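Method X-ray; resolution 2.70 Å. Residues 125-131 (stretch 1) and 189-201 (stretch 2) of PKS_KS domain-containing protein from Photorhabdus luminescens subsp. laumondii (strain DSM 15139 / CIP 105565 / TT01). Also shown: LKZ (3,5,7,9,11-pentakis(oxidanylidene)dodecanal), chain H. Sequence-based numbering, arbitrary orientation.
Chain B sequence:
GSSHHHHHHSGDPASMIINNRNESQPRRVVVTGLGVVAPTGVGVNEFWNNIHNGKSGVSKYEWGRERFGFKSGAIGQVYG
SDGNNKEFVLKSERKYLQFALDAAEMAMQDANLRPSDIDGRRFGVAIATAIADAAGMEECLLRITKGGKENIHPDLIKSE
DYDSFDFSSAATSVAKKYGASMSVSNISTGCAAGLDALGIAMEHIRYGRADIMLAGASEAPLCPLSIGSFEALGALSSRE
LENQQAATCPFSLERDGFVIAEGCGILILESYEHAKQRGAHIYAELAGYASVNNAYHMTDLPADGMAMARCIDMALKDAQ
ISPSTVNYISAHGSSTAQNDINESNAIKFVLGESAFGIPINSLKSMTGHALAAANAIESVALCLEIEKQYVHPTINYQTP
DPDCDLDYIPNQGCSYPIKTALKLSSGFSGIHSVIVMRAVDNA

Stretch 1 (125-131) VAIATAI
Stretch 2, residues 189-201: TGCAAGLDALGIA

Strand 125-128 packs antiparallel against helix 193-201 (168° between N-to-C directions, axes 7.5 Å apart at closest), with no hydrogen bond between the stretches; the facing side chains are mostly alanine methyls. Val-125 (phi/psi -113/149, chi1 t) points away. Ala-126 (-152/81) points toward the helix, its CA 5.5 Å from Ala-197 CA; Ala-126 O lies 3.4 Å from Ala-197 CB, and Ala-126 CB 4.3 Å from CG2 of Ile-200 (chi1 t, chi2 t). Ile-127 (-104/115, chi1 m, chi2 t) points away, continuing the strand's alternation. Ala-128 (-94/164) points toward the helix again; in register with Ala-193 (CA to CA 5.5 Å), it sets its CB 3.6 Å from Ala-193 CB, 3.8 Å from Ala-197 CB and 3.3 Å from Ala-193 O, which accepts the helical hydrogen bond from Ala-197 N (2.8 Å). Beyond the strand, Thr-129 (-162/152, chi1 t) points away. Ala-130 (-94/-43) lies closest in backbone, its CA 4.4 Å from Gly-190 CA and its CB 3.4 Å from Gly-190 O. Gly-190 (57/-128) belongs to a type II' turn from Thr-189 to Ala-192, closed by Ala-192 N to Thr-189 O (3.2 Å). Ile-131 (-126/-3, chi1 p, chi2 t) misses stretch 2 but approaches LKZ, CG2 to C6 3.1 Å; LKZ C11 is covalently bonded to SG of Cys-191 (chi1 m) at 1.5 Å.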

ATOM      1  N   VAL B 125       6.752 -10.157  11.557  1.00 34.30           N
ATOM      2  CA  VAL B 125       6.122  -8.812  11.720  1.00 33.71           C
ATOM      3  C   VAL B 125       5.408  -8.439  10.414  1.00 33.32           C
ATOM      4  O   VAL B 125       5.872  -8.868   9.342  1.00 33.55           O
ATOM      5  CB  VAL B 125       7.167  -7.749  12.114  1.00 33.72           C
ATOM      6  CG1 VAL B 125       6.555  -6.363  12.253  1.00 33.76           C
ATOM      7  CG2 VAL B 125       7.901  -8.130  13.390  1.00 33.88           C
ATOM      8  N   ALA B 126       4.318  -7.673  10.517  1.00 32.87           N
ATOM      9  CA  ALA B 126       3.547  -7.117   9.379  1.00 32.75           C
ATOM     10  C   ALA B 126       2.870  -5.809   9.810  1.00 32.56           C
ATOM     11  O   ALA B 126       1.671  -5.841  10.146  1.00 31.96           O
ATOM     12  CB  ALA B 126       2.544  -8.134   8.890  1.00 32.70           C
ATOM     13  N   ILE B 127       3.627  -4.707   9.814  1.00 32.84           N
ATOM     14  CA  ILE B 127       3.141  -3.338  10.164  1.00 32.74           C
ATOM     15  C   ILE B 127       2.983  -2.538   8.867  1.00 32.84           C
ATOM     16  O   ILE B 127       4.007  -2.272   8.207  1.00 32.37           O
ATOM     17  CB  ILE B 127       4.087  -2.645  11.166  1.00 32.80           C
ATOM     18  CG1 ILE B 127       4.179  -3.428  12.480  1.00 32.99           C
ATOM     19  CG2 ILE B 127       3.664  -1.201  11.401  1.00 32.73           C
ATOM     20  CD1 ILE B 127       5.302  -2.988  13.390  1.00 33.19           C
ATOM     21  N   ALA B 128       1.742  -2.173   8.533  1.00 33.03           N
ATOM     22  CA  ALA B 128       1.358  -1.471   7.285  1.00 33.36           C
ATOM     23  C   ALA B 128       1.330   0.044   7.516  1.00 33.53           C
ATOM     24  O   ALA B 128       1.308   0.475   8.687  1.00 33.30           O
ATOM     25  CB  ALA B 128       0.017  -1.975   6.814  1.00 33.51           C
ATOM     26  N   THR B 129       1.330   0.814   6.426  1.00 33.77           N
ATOM     27  CA  THR B 129       1.257   2.300   6.423  1.00 33.96           C
ATOM     28  C   THR B 129       0.837   2.779   5.031  1.00 34.50           C
ATOM     29  O   THR B 129       1.156   2.082   4.049  1.00 34.48           O
ATOM     30  CB  THR B 129       2.597   2.922   6.838  1.00 33.84           C
ATOM     31  OG1 THR B 129       2.366   4.295   7.156  1.00 33.25           O
ATOM     32  CG2 THR B 129       3.662   2.814   5.769  1.00 33.86           C
ATOM     33  N   ALA B 130       0.184   3.935   4.962  1.00 35.40           N
ATOM     34  CA  ALA B 130      -0.224   4.533   3.676  1.00 35.83           C
ATOM     35  C   ALA B 130       0.850   5.521   3.197  1.00 36.54           C
ATOM     36  O   ALA B 130       1.179   5.465   2.009  1.00 36.38           O
ATOM     37  CB  ALA B 130      -1.567   5.193   3.840  1.00 36.03           C
ATOM     38  N   ILE B 131       1.405   6.351   4.093  1.00 37.43           N
ATOM     39  CA  ILE B 131       2.422   7.373   3.687  1.00 38.29           C
ATOM     40  C   ILE B 131       3.712   7.251   4.503  1.00 38.61           C
ATOM     41  O   ILE B 131       4.615   8.036   4.249  1.00 38.60           O
ATOM     42  CB  ILE B 131       1.867   8.806   3.797  1.00 39.01           C
ATOM     43  CG1 ILE B 131       2.058   9.372   5.202  1.00 39.31           C
ATOM     44  CG2 ILE B 131       0.424   8.885   3.359  1.00 39.46           C
ATOM     45  CD1 ILE B 131       1.032  10.395   5.585  1.00 39.64           C
ATOM     46  N   THR B 189      -0.994  -0.602   0.791  1.00 36.34           N
ATOM     47  CA  THR B 189      -2.219  -0.463  -0.039  1.00 36.60           C
ATOM     48  C   THR B 189      -3.157   0.631   0.483  1.00 37.17           C
ATOM     49  O   THR B 189      -4.325   0.325   0.692  1.00 37.79           O
ATOM     50  CB  THR B 189      -2.968  -1.794  -0.099  1.00 36.38           C
ATOM     51  OG1 THR B 189      -2.936  -2.334   1.220  1.00 36.10           O
ATOM     52  CG2 THR B 189      -2.336  -2.776  -1.056  1.00 36.15           C
ATOM     53  N   GLY B 190      -2.673   1.863   0.641  1.00 37.50           N
ATOM     54  CA  GLY B 190      -3.513   2.978   1.115  1.00 38.02           C
ATOM     55  C   GLY B 190      -4.168   2.731   2.464  1.00 38.53           C
ATOM     56  O   GLY B 190      -3.465   2.399   3.415  1.00 38.47           O
ATOM     57  N   CYS B 191      -5.489   2.926   2.505  1.00 39.51           N
ATOM     58  CA  CYS B 191      -6.342   2.804   3.681  1.00 40.09           C
ATOM     59  C   CYS B 191      -6.893   1.412   3.858  1.00 38.77           C
ATOM     60  O   CYS B 191      -7.736   1.213   4.716  1.00 38.20           O
ATOM     61  CB  CYS B 191      -7.457   3.820   3.506  1.00 42.77           C
ATOM     62  SG  CYS B 191      -6.619   5.415   3.569  1.00 45.89           S
ATOM     63  N   ALA B 192      -6.450   0.464   3.034  1.00 37.08           N
ATOM     64  CA  ALA B 192      -6.848  -0.948   3.236  1.00 36.24           C
ATOM     65  C   ALA B 192      -5.657  -1.768   3.755  1.00 35.57           C
ATOM     66  O   ALA B 192      -5.863  -2.916   4.125  1.00 35.83           O
ATOM     67  CB  ALA B 192      -7.430  -1.516   1.970  1.00 36.20           C
ATOM     68  N   ALA B 193      -4.479  -1.146   3.825  1.00 34.64           N
ATOM     69  CA  ALA B 193      -3.176  -1.715   4.249  1.00 33.79           C
ATOM     70  C   ALA B 193      -3.293  -2.382   5.625  1.00 33.21           C
ATOM     71  O   ALA B 193      -2.696  -3.462   5.801  1.00 33.00           O
ATOM     72  CB  ALA B 193      -2.133  -0.626   4.250  1.00 33.69           C
ATOM     73  N   GLY B 194      -4.024  -1.760   6.556  1.00 32.89           N
ATOM     74  CA  GLY B 194      -4.236  -2.269   7.925  1.00 32.53           C
ATOM     75  C   GLY B 194      -4.770  -3.693   7.932  1.00 32.23           C
ATOM     76  O   GLY B 194      -4.125  -4.553   8.563  1.00 31.80           O
ATOM     77  N   LEU B 195      -5.896  -3.936   7.252  1.00 32.33           N
ATOM     78  CA  LEU B 195      -6.552  -5.272   7.164  1.00 32.40           C
ATOM     79  C   LEU B 195      -5.709  -6.213   6.297  1.00 32.27           C
ATOM     80  O   LEU B 195      -5.733  -7.429   6.565  1.00 32.51           O
ATOM     81  CB  LEU B 195      -7.962  -5.136   6.578  1.00 32.73           C
ATOM     82  CG  LEU B 195      -9.008  -4.436   7.446  1.00 32.82           C
ATOM     83  CD1 LEU B 195     -10.406  -4.775   6.953  1.00 32.97           C
ATOM     84  CD2 LEU B 195      -8.873  -4.804   8.917  1.00 32.99           C
ATOM     85  N   ASP B 196      -5.017  -5.679   5.286  1.00 32.21           N
ATOM     86  CA  ASP B 196      -4.161  -6.467   4.357  1.00 32.42           C
ATOM     87  C   ASP B 196      -2.962  -7.035   5.129  1.00 32.03           C
ATOM     88  O   ASP B 196      -2.555  -8.173   4.820  1.00 32.16           O
ATOM     89  CB  ASP B 196      -3.734  -5.627   3.150  1.00 32.80           C
ATOM     90  CG  ASP B 196      -4.874  -5.285   2.204  1.00 33.19           C
ATOM     91  OD1 ASP B 196      -6.004  -5.753   2.448  1.00 33.67           O
ATOM     92  OD2 ASP B 196      -4.622  -4.556   1.225  1.00 33.96           O
ATOM     93  N   ALA B 197      -2.430  -6.277   6.095  1.00 31.63           N
ATOM     94  CA  ALA B 197      -1.347  -6.703   7.013  1.00 31.49           C
ATOM     95  C   ALA B 197      -1.855  -7.831   7.919  1.00 31.69           C
ATOM     96  O   ALA B 197      -1.110  -8.810   8.119  1.00 31.88           O
ATOM     97  CB  ALA B 197      -0.853  -5.527   7.818  1.00 31.09           C
ATOM     98  N   LEU B 198      -3.077  -7.692   8.445  1.00 31.85           N
ATOM     99  CA  LEU B 198      -3.771  -8.734   9.250  1.00 32.04           C
ATOM    100  C   LEU B 198      -4.061  -9.951   8.362  1.00 32.31           C
ATOM    101  O   LEU B 198      -3.941 -11.087   8.861  1.00 32.39           O
ATOM    102  CB  LEU B 198      -5.065  -8.154   9.833  1.00 32.00           C
ATOM    103  CG  LEU B 198      -4.884  -7.084  10.910  1.00 32.10           C
ATOM    104  CD1 LEU B 198      -6.178  -6.319  11.138  1.00 32.20           C
ATOM    105  CD2 LEU B 198      -4.395  -7.697  12.213  1.00 32.37           C
ATOM    106  N   GLY B 199      -4.422  -9.710   7.096  1.00 32.14           N
ATOM    107  CA  GLY B 199      -4.730 -10.748   6.092  1.00 32.76           C
ATOM    108  C   GLY B 199      -3.534 -11.637   5.795  1.00 33.33           C
ATOM    109  O   GLY B 199      -3.698 -12.873   5.840  1.00 33.85           O
ATOM    110  N   ILE B 200      -2.373 -11.042   5.497  1.00 33.61           N
ATOM    111  CA  ILE B 200      -1.117 -11.778   5.160  1.00 33.87           C
ATOM    112  C   ILE B 200      -0.582 -12.457   6.430  1.00 33.92           C
ATOM    113  O   ILE B 200      -0.012 -13.558   6.306  1.00 33.32           O
ATOM    114  CB  ILE B 200      -0.073 -10.853   4.496  1.00 34.34           C
ATOM    115  CG1 ILE B 200       0.970 -11.657   3.712  1.00 34.85           C
ATOM    116  CG2 ILE B 200       0.582  -9.922   5.508  1.00 34.25           C
ATOM    117  CD1 ILE B 200       1.707 -10.854   2.667  1.00 35.14           C
ATOM    118  N   ALA B 201      -0.766 -11.824   7.595  1.00 34.06           N
ATOM    119  CA  ALA B 201      -0.403 -12.360   8.930  1.00 34.56           C
ATOM    120  C   ALA B 201      -1.237 -13.611   9.233  1.00 35.17           C
ATOM    121  O   ALA B 201      -0.669 -14.583   9.767  1.00 34.96           O
ATOM    122  CB  ALA B 201      -0.603 -11.299   9.985  1.00 34.23           C
TER
HETATM  123  C4  LKZ H 501      -1.158  12.017   0.292  1.00 56.67           C
HETATM  124  C5  LKZ H 501      -0.924  10.625  -0.237  1.00 55.90           C
HETATM  125  C6  LKZ H 501      -1.101   9.462   0.745  1.00 54.13           C
HETATM  126  C7  LKZ H 501      -2.335   8.679   0.354  1.00 53.98           C
HETATM  127  C8  LKZ H 501      -2.701   7.402   1.120  1.00 53.57           C
HETATM  128  C10 LKZ H 501      -7.822   6.492   1.647  1.00 50.39           C
HETATM  129  C22 LKZ H 501       0.193  12.627   0.609  1.00 57.45           C
HETATM  130  C11 LKZ H 501      -7.550   6.487   3.130  1.00 49.00           C
HETATM  131  O19 LKZ H 501      -7.980   7.348   3.876  1.00 50.76           O
HETATM  132  C3  LKZ H 501      -6.457   6.248   1.032  1.00 51.25           C
HETATM  133  O23 LKZ H 501      -6.291   5.341   0.236  1.00 51.50           O
HETATM  134  C2  LKZ H 501      -5.288   7.094   1.556  1.00 52.69           C
HETATM  135  C9  LKZ H 501      -4.082   6.966   0.624  1.00 53.28           C
HETATM  136  O20 LKZ H 501      -4.217   6.605  -0.529  1.00 54.56           O
HETATM  137  O21 LKZ H 501      -3.054   9.097  -0.527  1.00 53.48           O
HETATM  138  O22 LKZ H 501      -0.580  10.461  -1.396  1.00 56.92           O
HETATM  139  O24 LKZ H 501       0.784  13.351  -0.179  1.00 58.84           O
HETATM  140  C23 LKZ H 501       0.767  12.286   1.970  1.00 57.56           C